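Local coordinates for protein Apc35852 (Geobacillus stearothermophilus, PDB 1U9C) that is of unknown function but belongs to the DJ-1/PfpI family, whose members include chaperones and cysteine proteases, many built round a reactive cysteine, at residues L115-E120 and L135-K141; L82-A87 and E109-V114; V147-T153 and V195-L200; M102-P106 and H168-L173. One frame throughout, in Å; residues are numbered along the deposited sequence.

Contact 1. Residues L115-E120 and L135-K141; sequences LQQFAE and LVNATYK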
loop_
_atom_site.group_PDB
_atom_site.type_symbol
_atom_site.label_atom_id
_atom_site.label_comp_id
_atom_site.label_asym_id
_atom_site.label_seq_id
_atom_site.Cartn_x
_atom_site.Cartn_y
_atom_site.Cartn_z
ATOM N N LEU A 115 -0.887 -11.637 -1.705
ATOM C CA LEU A 115 -1.525 -11.210 -0.469
ATOM C C LEU A 115 -2.172 -12.437 0.187
ATOM O O LEU A 115 -2.128 -12.549 1.409
ATOM C CB LEU A 115 -2.564 -10.140 -0.737
ATOM C CG LEU A 115 -1.973 -8.774 -1.056
ATOM C CD1 LEU A 115 -2.990 -7.889 -1.662
ATOM C CD2 LEU A 115 -1.364 -8.128 0.187
ATOM N N GLN A 116 -2.755 -13.324 -0.597
ATOM C CA GLN A 116 -3.326 -14.552 -0.011
ATOM C C GLN A 116 -2.293 -15.340 0.751
ATOM O O GLN A 116 -2.551 -15.818 1.897
ATOM C CB GLN A 116 -3.916 -15.411 -1.116
ATOM C CG GLN A 116 -4.444 -16.806 -0.654
ATOM C CD GLN A 116 -5.252 -17.502 -1.689
ATOM O OE1 GLN A 116 -4.873 -18.565 -2.201
ATOM N NE2 GLN A 116 -6.406 -16.951 -1.979
ATOM N N GLN A 117 -1.114 -15.516 0.172
ATOM C CA GLN A 117 -0.093 -16.279 0.866
ATOM C C GLN A 117 0.407 -15.587 2.115
ATOM O O GLN A 117 0.640 -16.228 3.173
ATOM C CB GLN A 117 1.060 -16.591 -0.066
ATOM C CG GLN A 117 0.661 -17.479 -1.157
ATOM C CD GLN A 117 0.293 -18.885 -0.669
ATOM O OE1 GLN A 117 1.090 -19.491 0.024
ATOM N NE2 GLN A 117 -0.886 -19.333 -0.975
ATOM N N PHE A 118 0.648 -14.275 2.041
ATOM C CA PHE A 118 1.007 -13.542 3.247
ATOM C C PHE A 118 -0.017 -13.732 4.352
ATOM O O PHE A 118 0.345 -13.939 5.517
ATOM C CB PHE A 118 1.224 -12.034 2.976
ATOM C CG PHE A 118 2.632 -11.692 2.493
ATOM C CD1 PHE A 118 2.996 -11.975 1.196
ATOM C CD2 PHE A 118 3.508 -11.046 3.274
ATOM C CE1 PHE A 118 4.260 -11.596 0.719
ATOM C CE2 PHE A 118 4.795 -10.701 2.808
ATOM C CZ PHE A 118 5.122 -10.967 1.519
ATOM N N ALA A 119 -1.295 -13.649 4.008
ATOM C CA ALA A 119 -2.398 -13.794 4.974
ATOM C C ALA A 119 -2.408 -15.229 5.544
ATOM O O ALA A 119 -2.378 -15.454 6.780
ATOM C CB ALA A 119 -3.716 -13.423 4.337
ATOM N N GLU A 120 -2.336 -16.188 4.638
ATOM C CA GLU A 120 -2.324 -17.601 5.042
ATOM C C GLU A 120 -1.189 -17.897 5.973
ATOM O O GLU A 120 -1.296 -18.812 6.808
ATOM C CB GLU A 120 -2.096 -18.501 3.820
ATOM C CG GLU A 120 -3.260 -18.599 2.865
ATOM C CD GLU A 120 -4.305 -19.542 3.342
ATOM O OE1 GLU A 120 -5.499 -19.118 3.242
ATOM O OE2 GLU A 120 -3.924 -20.695 3.753
ATOM N N LEU A 135 -6.234 -5.040 -1.479
ATOM C CA LEU A 135 -6.946 -5.999 -0.612
ATOM C C LEU A 135 -8.394 -6.257 -1.024
ATOM O O LEU A 135 -9.032 -7.188 -0.489
ATOM C CB LEU A 135 -6.959 -5.474 0.809
ATOM C CG LEU A 135 -5.623 -5.526 1.522
ATOM C CD1 LEU A 135 -5.584 -4.545 2.694
ATOM C CD2 LEU A 135 -5.396 -6.993 2.007
ATOM N N VAL A 136 -8.956 -5.453 -1.929
ATOM C CA VAL A 136 -10.421 -5.464 -2.103
ATOM C C VAL A 136 -10.940 -6.835 -2.556
ATOM O O VAL A 136 -12.020 -7.269 -2.109
ATOM C CB VAL A 136 -10.860 -4.298 -3.042
ATOM C CG1 VAL A 136 -12.217 -4.529 -3.657
ATOM C CG2 VAL A 136 -10.820 -3.005 -2.217
ATOM N N ASN A 137 -10.192 -7.514 -3.428
ATOM C CA ASN A 137 -10.558 -8.817 -3.984
ATOM C C ASN A 137 -9.544 -9.923 -3.625
ATOM O O ASN A 137 -9.511 -10.966 -4.290
ATOM C CB ASN A 137 -10.687 -8.705 -5.493
ATOM C CG ASN A 137 -11.686 -7.637 -5.909
ATOM O OD1 ASN A 137 -12.815 -7.617 -5.417
ATOM N ND2 ASN A 137 -11.325 -6.806 -6.890
ATOM N N ALA A 138 -8.807 -9.719 -2.532
ATOM C CA ALA A 138 -7.838 -10.692 -2.006
ATOM C C ALA A 138 -8.492 -11.520 -0.885
ATOM O O ALA A 138 -9.325 -11.005 -0.132
ATOM C CB ALA A 138 -6.611 -10.018 -1.465
ATOM N N THR A 139 -8.170 -12.807 -0.850
ATOM C CA THR A 139 -8.876 -13.753 0.033
ATOM C C THR A 139 -7.919 -14.774 0.554
ATOM O O THR A 139 -6.844 -14.993 0.018
ATOM C CB THR A 139 -10.005 -14.533 -0.696
ATOM O OG1 THR A 139 -9.437 -15.373 -1.711
ATOM C CG2 THR A 139 -11.026 -13.639 -1.457
ATOM N N TYR A 140 -8.334 -15.430 1.640
ATOM C CA TYR A 140 -7.688 -16.658 2.099
ATOM C C TYR A 140 -8.000 -17.744 1.074
ATOM O O TYR A 140 -8.856 -17.565 0.207
ATOM C CB TYR A 140 -8.226 -17.079 3.480
ATOM C CG TYR A 140 -7.742 -16.190 4.583
ATOM C CD1 TYR A 140 -6.527 -16.435 5.170
ATOM C CD2 TYR A 140 -8.495 -15.102 5.034
ATOM C CE1 TYR A 140 -6.035 -15.602 6.175
ATOM C CE2 TYR A 140 -8.025 -14.273 6.030
ATOM C CZ TYR A 140 -6.800 -14.518 6.587
ATOM O OH TYR A 140 -6.352 -13.719 7.586
ATOM N N LYS A 141 -7.301 -18.872 1.158
ATOM C CA LYS A 141 -7.522 -19.997 0.226
ATOM C C LYS A 141 -8.980 -20.420 0.152
ATOM O O LYS A 141 -9.481 -20.793 -0.923
ATOM C CB LYS A 141 -6.703 -21.218 0.649
ATOM C CG LYS A 141 -5.382 -21.413 -0.102
ATOM C CD LYS A 141 -5.501 -22.523 -1.181
ATOM C CE LYS A 141 -5.962 -21.942 -2.518
ATOM N NZ LYS A 141 -5.554 -22.759 -3.706
#

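Contact 2. Residues L82-A87 and E109-V114; sequences LSKDDA and ETLQYV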
loop_
_atom_site.group_PDB
_atom_site.type_symbol
_atom_site.label_atom_id
_atom_site.label_comp_id
_atom_site.label_asym_id
_atom_site.label_seq_id
_atom_site.Cartn_x
_atom_site.Cartn_y
_atom_site.Cartn_z
ATOM N N LEU A 82 6.687 -7.653 -10.004
ATOM C CA LEU A 82 6.133 -8.547 -9.025
ATOM C C LEU A 82 5.885 -9.924 -9.651
ATOM O O LEU A 82 5.316 -10.026 -10.700
ATOM C CB LEU A 82 4.802 -8.006 -8.538
ATOM C CG LEU A 82 4.128 -8.758 -7.399
ATOM C CD1 LEU A 82 4.955 -8.694 -6.173
ATOM C CD2 LEU A 82 2.719 -8.272 -7.243
ATOM N N SER A 83 6.224 -10.952 -8.900
ATOM C CA SER A 83 6.065 -12.388 -9.300
ATOM C C SER A 83 5.350 -13.129 -8.200
ATOM O O SER A 83 5.414 -12.785 -7.040
ATOM C CB SER A 83 7.462 -12.992 -9.472
ATOM O OG SER A 83 7.457 -14.372 -9.636
ATOM N N LYS A 84 4.737 -14.267 -8.573
ATOM C CA LYS A 84 4.241 -15.197 -7.544
ATOM C C LYS A 84 5.345 -15.741 -6.642
ATOM O O LYS A 84 5.090 -16.048 -5.485
ATOM C CB LYS A 84 3.429 -16.315 -8.156
ATOM C CG LYS A 84 2.168 -15.824 -8.781
ATOM C CD LYS A 84 1.218 -16.947 -9.225
ATOM C CE LYS A 84 -0.066 -16.332 -9.826
ATOM N NZ LYS A 84 -0.843 -17.313 -10.625
ATOM N N ASP A 85 6.592 -15.723 -7.115
ATOM C CA ASP A 85 7.747 -16.083 -6.275
ATOM C C ASP A 85 7.869 -15.165 -5.034
ATOM O O ASP A 85 8.390 -15.524 -4.000
ATOM C CB ASP A 85 9.059 -16.039 -7.091
ATOM C CG ASP A 85 9.143 -17.095 -8.158
ATOM O OD1 ASP A 85 8.385 -18.076 -8.075
ATOM O OD2 ASP A 85 9.953 -17.016 -9.109
ATOM N N ASP A 86 7.417 -13.924 -5.180
ATOM C CA ASP A 86 7.434 -12.946 -4.053
ATOM C C ASP A 86 6.430 -13.227 -2.962
ATOM O O ASP A 86 6.397 -12.518 -1.945
ATOM C CB ASP A 86 7.230 -11.538 -4.575
ATOM C CG ASP A 86 8.324 -11.113 -5.514
ATOM O OD1 ASP A 86 9.544 -11.340 -5.270
ATOM O OD2 ASP A 86 8.021 -10.457 -6.556
ATOM N N ALA A 87 5.629 -14.317 -3.140
ATOM C CA ALA A 87 4.685 -14.726 -2.114
ATOM C C ALA A 87 5.355 -15.310 -0.906
ATOM O O ALA A 87 4.726 -15.373 0.145
ATOM C CB ALA A 87 3.712 -15.743 -2.657
ATOM N N GLU A 109 -4.028 -10.488 -10.611
ATOM C CA GLU A 109 -4.006 -11.823 -10.041
ATOM C C GLU A 109 -2.735 -12.176 -9.291
ATOM O O GLU A 109 -2.799 -12.952 -8.334
ATOM C CB GLU A 109 -4.270 -12.883 -11.112
ATOM C CG GLU A 109 -3.205 -12.972 -12.211
ATOM C CD GLU A 109 -2.081 -13.951 -11.894
ATOM O OE1 GLU A 109 -2.317 -14.903 -11.109
ATOM O OE2 GLU A 109 -0.954 -13.753 -12.417
ATOM N N THR A 110 -1.605 -11.663 -9.737
ATOM C CA THR A 110 -0.318 -11.883 -9.035
ATOM C C THR A 110 -0.378 -11.278 -7.652
ATOM O O THR A 110 -0.051 -11.928 -6.657
ATOM C CB THR A 110 0.848 -11.286 -9.803
ATOM O OG1 THR A 110 0.848 -11.781 -11.185
ATOM C CG2 THR A 110 2.177 -11.644 -9.183
ATOM N N LEU A 111 -0.810 -10.043 -7.534
ATOM C CA LEU A 111 -0.883 -9.409 -6.220
ATOM C C LEU A 111 -1.902 -10.123 -5.325
ATOM O O LEU A 111 -1.666 -10.264 -4.136
ATOM C CB LEU A 111 -1.169 -7.894 -6.370
ATOM C CG LEU A 111 -1.275 -7.105 -5.065
ATOM C CD1 LEU A 111 0.019 -7.139 -4.317
ATOM C CD2 LEU A 111 -1.658 -5.641 -5.387
ATOM N N GLN A 112 -3.036 -10.548 -5.889
ATOM C CA GLN A 112 -4.029 -11.282 -5.085
ATOM C C GLN A 112 -3.420 -12.560 -4.531
ATOM O O GLN A 112 -3.608 -12.891 -3.369
ATOM C CB GLN A 112 -5.259 -11.617 -5.911
ATOM C CG GLN A 112 -6.205 -10.437 -6.210
ATOM C CD GLN A 112 -7.251 -10.826 -7.225
ATOM O OE1 GLN A 112 -7.420 -12.007 -7.546
ATOM N NE2 GLN A 112 -7.903 -9.823 -7.777
ATOM N N TYR A 113 -2.671 -13.249 -5.367
ATOM C CA TYR A 113 -2.023 -14.479 -4.956
ATOM C C TYR A 113 -0.978 -14.249 -3.868
ATOM O O TYR A 113 -0.922 -14.933 -2.868
ATOM C CB TYR A 113 -1.347 -15.111 -6.166
ATOM C CG TYR A 113 -0.674 -16.398 -5.793
ATOM C CD1 TYR A 113 -1.375 -17.596 -5.829
ATOM C CD2 TYR A 113 0.646 -16.431 -5.431
ATOM C CE1 TYR A 113 -0.761 -18.791 -5.481
ATOM C CE2 TYR A 113 1.259 -17.613 -5.053
ATOM C CZ TYR A 113 0.553 -18.788 -5.100
ATOM O OH TYR A 113 1.187 -19.970 -4.743
ATOM N N VAL A 114 -0.140 -13.231 -4.029
ATOM C CA VAL A 114 0.814 -12.834 -3.025
ATOM C C VAL A 114 0.141 -12.471 -1.726
ATOM O O VAL A 114 0.562 -13.000 -0.675
ATOM C CB VAL A 114 1.703 -11.697 -3.582
ATOM C CG1 VAL A 114 2.554 -11.159 -2.487
ATOM C CG2 VAL A 114 2.589 -12.214 -4.704
#

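Contact 3. Residues V147-T153 and V195-L200; sequences VKGKTVT and VRDGNL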
loop_
_atom_site.group_PDB
_atom_site.type_symbol
_atom_site.label_atom_id
_atom_site.label_comp_id
_atom_site.label_asym_id
_atom_site.label_seq_id
_atom_site.Cartn_x
_atom_site.Cartn_y
_atom_site.Cartn_z
ATOM N N VAL A 147 -9.888 -8.862 4.556
ATOM C CA VAL A 147 -10.362 -7.785 5.449
ATOM C C VAL A 147 -11.638 -8.065 6.248
ATOM O O VAL A 147 -12.076 -7.215 7.024
ATOM C CB VAL A 147 -10.558 -6.453 4.701
ATOM C CG1 VAL A 147 -9.278 -6.073 4.019
ATOM C CG2 VAL A 147 -11.684 -6.525 3.669
ATOM N N LYS A 148 -12.271 -9.206 6.015
ATOM C CA LYS A 148 -13.505 -9.516 6.717
ATOM C C LYS A 148 -13.326 -9.573 8.224
ATOM O O LYS A 148 -12.506 -10.335 8.726
ATOM C CB LYS A 148 -14.120 -10.828 6.189
ATOM C CG LYS A 148 -15.319 -11.331 6.972
ATOM C CD LYS A 148 -16.076 -12.429 6.239
ATOM C CE LYS A 148 -17.262 -12.959 7.074
ATOM N NZ LYS A 148 -18.280 -13.721 6.281
ATOM N N GLY A 149 -14.104 -8.756 8.942
ATOM C CA GLY A 149 -14.049 -8.707 10.410
ATOM C C GLY A 149 -12.848 -7.987 10.985
ATOM O O GLY A 149 -12.638 -7.976 12.197
ATOM N N LYS A 150 -12.077 -7.363 10.111
ATOM C CA LYS A 150 -10.855 -6.675 10.530
ATOM C C LYS A 150 -11.051 -5.162 10.586
ATOM O O LYS A 150 -11.785 -4.608 9.759
ATOM C CB LYS A 150 -9.723 -6.965 9.547
ATOM C CG LYS A 150 -9.309 -8.427 9.419
ATOM C CD LYS A 150 -8.754 -8.980 10.712
ATOM C CE LYS A 150 -7.332 -8.492 10.960
ATOM N NZ LYS A 150 -6.346 -9.346 10.247
ATOM N N THR A 151 -10.374 -4.508 11.524
ATOM C CA THR A 151 -10.382 -3.065 11.671
ATOM C C THR A 151 -9.379 -2.503 10.655
ATOM O O THR A 151 -8.200 -2.829 10.713
ATOM C CB THR A 151 -9.967 -2.643 13.079
ATOM O OG1 THR A 151 -10.944 -3.118 14.024
ATOM C CG2 THR A 151 -9.999 -1.110 13.225
ATOM N N VAL A 152 -9.840 -1.638 9.767
ATOM C CA VAL A 152 -8.992 -1.056 8.737
ATOM C C VAL A 152 -9.334 0.380 8.489
ATOM O O VAL A 152 -10.467 0.835 8.793
ATOM C CB VAL A 152 -9.088 -1.775 7.420
ATOM C CG1 VAL A 152 -8.867 -3.235 7.554
ATOM C CG2 VAL A 152 -10.405 -1.479 6.695
ATOM N N THR A 153 -8.381 1.067 7.878
ATOM C CA THR A 153 -8.596 2.385 7.324
ATOM C C THR A 153 -8.084 2.461 5.910
ATOM O O THR A 153 -7.408 1.551 5.428
ATOM C CB THR A 153 -7.990 3.451 8.240
ATOM O OG1 THR A 153 -8.460 4.755 7.893
ATOM C CG2 THR A 153 -6.480 3.532 8.175
ATOM N N VAL A 195 -3.879 2.215 11.753
ATOM C CA VAL A 195 -4.445 1.203 12.631
ATOM C C VAL A 195 -3.774 -0.114 12.475
ATOM O O VAL A 195 -3.356 -0.469 11.404
ATOM C CB VAL A 195 -5.926 1.058 12.443
ATOM C CG1 VAL A 195 -6.269 0.524 11.097
ATOM C CG2 VAL A 195 -6.502 0.203 13.564
ATOM N N ARG A 196 -3.596 -0.814 13.587
ATOM C CA ARG A 196 -3.180 -2.193 13.607
ATOM C C ARG A 196 -4.308 -3.083 14.136
ATOM O O ARG A 196 -4.826 -2.844 15.232
ATOM C CB ARG A 196 -1.949 -2.337 14.466
ATOM C CG ARG A 196 -1.525 -3.768 14.686
ATOM C CD ARG A 196 -0.219 -3.959 15.362
ATOM N NE ARG A 196 0.163 -5.376 15.464
ATOM C CZ ARG A 196 1.222 -5.818 16.095
ATOM N NH1 ARG A 196 2.002 -5.007 16.799
ATOM N NH2 ARG A 196 1.463 -7.116 16.099
ATOM N N ASP A 197 -4.619 -4.106 13.362
ATOM C CA ASP A 197 -5.522 -5.153 13.806
ATOM C C ASP A 197 -4.746 -6.439 13.605
ATOM O O ASP A 197 -4.757 -7.003 12.510
ATOM C CB ASP A 197 -6.823 -5.179 12.999
ATOM C CG ASP A 197 -7.818 -6.240 13.517
ATOM O OD1 ASP A 197 -7.441 -7.089 14.323
ATOM O OD2 ASP A 197 -8.975 -6.326 13.115
ATOM N N GLY A 198 -4.036 -6.880 14.623
ATOM C CA GLY A 198 -3.217 -8.076 14.492
ATOM C C GLY A 198 -2.141 -7.852 13.486
ATOM O O GLY A 198 -1.368 -6.892 13.600
ATOM N N ASN A 199 -2.160 -8.682 12.455
ATOM C CA ASN A 199 -1.218 -8.677 11.336
ATOM C C ASN A 199 -1.528 -7.710 10.200
ATOM O O ASN A 199 -0.734 -7.642 9.235
ATOM C CB ASN A 199 -1.114 -10.056 10.720
ATOM C CG ASN A 199 -0.636 -11.103 11.690
ATOM O OD1 ASN A 199 0.113 -10.806 12.620
ATOM N ND2 ASN A 199 -1.071 -12.321 11.476
ATOM N N LEU A 200 -2.660 -7.032 10.234
ATOM C CA LEU A 200 -3.075 -6.147 9.163
ATOM C C LEU A 200 -2.983 -4.715 9.656
ATOM O O LEU A 200 -3.651 -4.318 10.635
ATOM C CB LEU A 200 -4.524 -6.477 8.782
ATOM C CG LEU A 200 -5.141 -5.715 7.659
ATOM C CD1 LEU A 200 -4.350 -5.920 6.398
ATOM C CD2 LEU A 200 -6.588 -6.185 7.419
HETATM O O HOH W 1 -4.348 -10.634 11.600
HETATM O O HOH W 2 -5.765 -2.452 9.518
#

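Contact 4. Residues M102-P106 and H168-L173; sequences MFDFP and HMPFLL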
loop_
_atom_site.group_PDB
_atom_site.type_symbol
_atom_site.label_atom_id
_atom_site.label_comp_id
_atom_site.label_asym_id
_atom_site.label_seq_id
_atom_site.Cartn_x
_atom_site.Cartn_y
_atom_site.Cartn_z
ATOM N N MET A 102 -5.726 2.166 -7.756
ATOM C CA MET A 102 -7.123 1.824 -7.931
ATOM C C MET A 102 -7.343 1.152 -9.258
ATOM O O MET A 102 -8.379 0.469 -9.443
ATOM C CB MET A 102 -7.992 3.088 -7.838
ATOM C CG MET A 102 -7.947 3.731 -6.424
ATOM S SD MET A 102 -8.892 2.733 -5.241
ATOM C CE MET A 102 -10.614 3.119 -5.702
ATOM N N PHE A 103 -6.448 1.360 -10.204
ATOM C CA PHE A 103 -6.565 0.791 -11.554
ATOM C C PHE A 103 -5.699 -0.430 -11.846
ATOM O O PHE A 103 -5.990 -1.168 -12.801
ATOM C CB PHE A 103 -6.203 1.854 -12.578
ATOM C CG PHE A 103 -7.084 3.052 -12.507
ATOM C CD1 PHE A 103 -8.261 3.101 -13.225
ATOM C CD2 PHE A 103 -6.762 4.101 -11.684
ATOM C CE1 PHE A 103 -9.101 4.174 -13.146
ATOM C CE2 PHE A 103 -7.572 5.185 -11.605
ATOM C CZ PHE A 103 -8.773 5.224 -12.311
ATOM N N ASP A 104 -4.609 -0.632 -11.133
ATOM C CA ASP A 104 -3.758 -1.802 -11.404
ATOM C C ASP A 104 -3.556 -2.726 -10.185
ATOM O O ASP A 104 -2.942 -3.773 -10.387
ATOM C CB ASP A 104 -2.389 -1.462 -12.057
ATOM C CG ASP A 104 -1.445 -0.627 -11.222
ATOM O OD1 ASP A 104 -1.816 -0.162 -10.131
ATOM O OD2 ASP A 104 -0.247 -0.504 -11.658
ATOM N N PHE A 105 -4.052 -2.404 -8.995
ATOM C CA PHE A 105 -3.979 -3.350 -7.877
ATOM C C PHE A 105 -5.189 -4.283 -7.701
ATOM O O PHE A 105 -4.962 -5.457 -7.477
ATOM C CB PHE A 105 -3.780 -2.625 -6.514
ATOM C CG PHE A 105 -2.382 -2.164 -6.207
ATOM C CD1 PHE A 105 -1.344 -2.183 -7.114
ATOM C CD2 PHE A 105 -2.082 -1.765 -4.897
ATOM C CE1 PHE A 105 -0.060 -1.814 -6.763
ATOM C CE2 PHE A 105 -0.822 -1.379 -4.561
ATOM C CZ PHE A 105 0.186 -1.402 -5.455
ATOM N N PRO A 106 -6.440 -3.809 -7.704
ATOM C CA PRO A 106 -7.512 -4.666 -7.222
ATOM C C PRO A 106 -7.723 -5.939 -7.983
ATOM O O PRO A 106 -8.205 -6.931 -7.391
ATOM C CB PRO A 106 -8.727 -3.757 -7.232
ATOM C CG PRO A 106 -8.437 -2.716 -8.197
ATOM C CD PRO A 106 -6.947 -2.474 -8.099
ATOM N N HIS A 168 -14.490 9.335 -11.141
ATOM C CA HIS A 168 -13.635 8.593 -12.083
ATOM C C HIS A 168 -13.028 7.323 -11.501
ATOM O O HIS A 168 -12.148 6.710 -12.112
ATOM C CB HIS A 168 -12.513 9.477 -12.602
ATOM C CG HIS A 168 -12.937 10.525 -13.553
ATOM N ND1 HIS A 168 -13.552 10.235 -14.762
ATOM C CD2 HIS A 168 -12.974 11.881 -13.437
ATOM C CE1 HIS A 168 -13.824 11.363 -15.391
ATOM N NE2 HIS A 168 -13.521 12.373 -14.584
ATOM N N MET A 169 -13.387 6.952 -10.277
ATOM C CA MET A 169 -12.927 5.704 -9.700
ATOM C C MET A 169 -13.863 4.583 -10.111
ATOM O O MET A 169 -15.073 4.763 -10.198
ATOM C CB MET A 169 -12.934 5.800 -8.180
ATOM C CG MET A 169 -11.883 6.730 -7.649
ATOM S SD MET A 169 -10.160 6.374 -8.071
ATOM C CE MET A 169 -9.973 7.524 -9.453
ATOM N N PRO A 170 -13.271 3.412 -10.364
ATOM C CA PRO A 170 -14.006 2.219 -10.716
ATOM C C PRO A 170 -14.895 1.724 -9.585
ATOM O O PRO A 170 -15.876 1.005 -9.847
ATOM C CB PRO A 170 -12.900 1.217 -11.039
ATOM C CG PRO A 170 -11.812 1.669 -10.393
ATOM C CD PRO A 170 -11.820 3.177 -10.426
ATOM N N PHE A 171 -14.505 2.093 -8.367
ATOM C CA PHE A 171 -15.283 1.843 -7.140
ATOM C C PHE A 171 -14.729 2.775 -6.082
ATOM O O PHE A 171 -13.645 3.334 -6.239
ATOM C CB PHE A 171 -15.112 0.400 -6.674
ATOM C CG PHE A 171 -13.665 0.020 -6.409
ATOM C CD1 PHE A 171 -13.132 0.103 -5.134
ATOM C CD2 PHE A 171 -12.873 -0.438 -7.448
ATOM C CE1 PHE A 171 -11.804 -0.244 -4.917
ATOM C CE2 PHE A 171 -11.562 -0.771 -7.241
ATOM C CZ PHE A 171 -11.025 -0.690 -5.965
ATOM N N LEU A 172 -15.443 2.968 -4.989
ATOM C CA LEU A 172 -14.927 3.764 -3.880
ATOM C C LEU A 172 -14.285 2.817 -2.854
ATOM O O LEU A 172 -14.878 1.823 -2.464
ATOM C CB LEU A 172 -16.000 4.642 -3.216
ATOM C CG LEU A 172 -16.499 5.821 -4.041
ATOM C CD1 LEU A 172 -17.412 6.698 -3.237
ATOM C CD2 LEU A 172 -15.329 6.612 -4.622
ATOM N N LEU A 173 -13.070 3.126 -2.455
ATOM C CA LEU A 173 -12.279 2.212 -1.647
ATOM C C LEU A 173 -12.836 1.941 -0.232
ATOM O O LEU A 173 -13.043 0.800 0.123
ATOM C CB LEU A 173 -10.865 2.746 -1.575
ATOM C CG LEU A 173 -9.874 1.922 -0.755
ATOM C CD1 LEU A 173 -9.879 0.525 -1.228
ATOM C CD2 LEU A 173 -8.470 2.475 -0.880
#

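Contact 1. Residues L115-E120 and L135-K141
Gln-116 reaches from the helix 109-120 to the chain running past it and gives its amide N-H to a backbone carbonyl: NE2 lies 2.8 Å from Thr-139 O. Its CG stands anti to the backbone N (chi1 175°) and the chain stays extended, which carries the amide alongside the loop. The acceptor lies close to the amide plane, yet the donor sits well above the plane of the Thr-139 carbonyl, and the bond is bent to 150°. Gln-116 OE1 lies 3.6 Å from Lys-141 CE. One helical turn on, Glu-120 folds at chi2 (-80°) and brings OE1 to within 2.8 Å of the backbone N of Lys-141, an almost straight bond that meets the carboxylate from above its plane. The same OE1 lies at the edge of the Tyr-140 ring, near its plane. Ala-119, with its small side chain, sets its CB 3.7 Å from Tyr-140 CE1. Deeper in, Leu-115 CB meets Ala-138 CB at 4.1 Å. Thr-139 OG1 donates forward to Tyr-140 O. The contact packs the loop between strands 124-127 and 151-152 on a helix flanking the central sheet of the DJ-1/PfpI fold. Its chemistry changes from apolar beside the sheet to polar farther along: long helix side chains offer a donor and an acceptor to the loop backbone, helping to hold an irregular segment against the helix, alongside the backbone bonding of Ala-138 with Ile-146.

Contact 2. Residues L82-A87 and E109-V114
One face of the Tyr-113 ring carries the aliphatic chain of Lys-84, which crosses it at about a right angle with CD 4.0 Å from the ring centroid, a CH-pi contact displaced toward the rim. Ala-87 CB approaches the same ring obliquely, 3.9 Å from Tyr-113 CE2. Extended beyond CG, Lys-84 spans the ring and brings NZ 2.9 Å from Glu-109 OE1, a salt bridge whose hydrogen bond is weak; a lysine suits this place because its methylenes pack while its amine reaches a charge. Glu-109 OE2 in turn accepts from Thr-110 OG1. Thr-110 points its methyl CG2 away from its own N, to lie 3.6 Å from Ser-83 C. Inside, Leu-82 CD2 meets Leu-111 CB at 4.0 Å, and Val-114 CG2 lies 4.2 Å from Ala-87 CB. Ser-83 OG accepts from Asp-85 N in an ST turn; Asp-86 accepts from Ser-83 N through OD2 and forms a salt bridge with Lys-46 through OD1. In the DJ-1/PfpI alpha/beta sandwich, the connection leaving edge strand 80-81 thus packs on a helix beside the central sheet.

Contact 3. Residues V147-T153 and V195-L200
Asp-197 OD2 accepts from the backbone N of Thr-151 at 2.8 Å, through the lone pair turned away from OD1, and the bond is nearly straight at 167°. CG anti to the backbone N (chi1 -177°) sends the carboxylate across to that N-H. With Leu-200 and Val-195, Asp-197 has the most surface buried here, and the partners of the three overlap at Lys-150 and Thr-151. Lys-150 folds over the carboxylate, bent at chi2, chi3 and chi4, and it is CE rather than the amine that touches it, 3.4 Å from Asp-197 CG. Lys-150 NZ ends 4.8 Å from Asp-197 OD1, too far for a salt bridge, and donates instead to a water that also accepts from Asn-199 N. Asp-197 to Leu-200 form a type II' turn joining strands 194-197 and 200-203, the antiparallel hairpin at one edge of the main seven-stranded sheet, while 151-152 belongs to a separate two-stranded parallel sheet with 183-184. A second water links these units, donating to both Thr-151 O and Leu-200 O. The two hydrophobic residues fill in beside this polar centre. Leu-200 puts CD2 3.7 Å from Val-152 CG1, and the same CD2 also packs on Lys-150 CB. Val-195, branched at CB, divides its methyls: Val-195 CG2 meets Thr-151 CG2 at 3.8 Å, whereas CG1 lies against the backbone N of Thr-153, whose hydroxyl bonds to Val-185 O.

Contact 4. Residues M102-P106 and H168-L173
Met-102 starts its contact at CB, 3.9 Å from Met-169 SD, and CG lies against the same sulfur, the two side chains crossing at about a right angle. The bend at chi2 (-73°) brings Met-102 SD beside the Phe-171 ring, obliquely and 4.7 Å from its centroid, in a Met-aromatic contact; that at chi3 (-75°) swings CE over one face, 3.9 Å from the centroid and offset toward the rim. Met-102 CE also comes to 3.1 Å from Phe-171 O, and both SD and CE of Met-102 lie 4.2 Å from Leu-173 CB. An unbranched, flexible methionine suits such a winding course. The contact joins the short helix 101-104 to the loop leading into helix 173-179, whose N-cap is Leu-172, in the DJ-1/PfpI fold. Pro-106 CG touches the Phe-171 ring at its edge, 3.8 Å from Phe-171 CE2. Phe-103, stacked on His-15, directs its CZ edge to His-168 O at 3.7 Å, and Met-169 CE approaches the Phe-103 ring obliquely, nearest CZ. Pro-170 packs its CD 4.0 Å from Phe-103 CE1.

Helix 109-120 serves two contacts: its first half packs in contact 2 and its second in contact 1, whose centres lie about 10 Å apart and which touch where Gln-117 CB meets Ala-87 CB at 3.8 Å. Pro-106 O ties contact 4 to both, receiving probable hydrogen bonds from Gln-112 NE2 and Asn-137 ND2. Contact 1 also reaches contact 3, Leu-135 CD1 lying 4.1 Å from Leu-200 CD1, whereas contacts 2 and 3 stay about 11 Å apart at their nearest atoms. Cys-129, seen as a sulfinic acid, is probably the family's reactive cysteine; Met-102 of contact 4 packs on the next residue, His-130, placing that contact nearby.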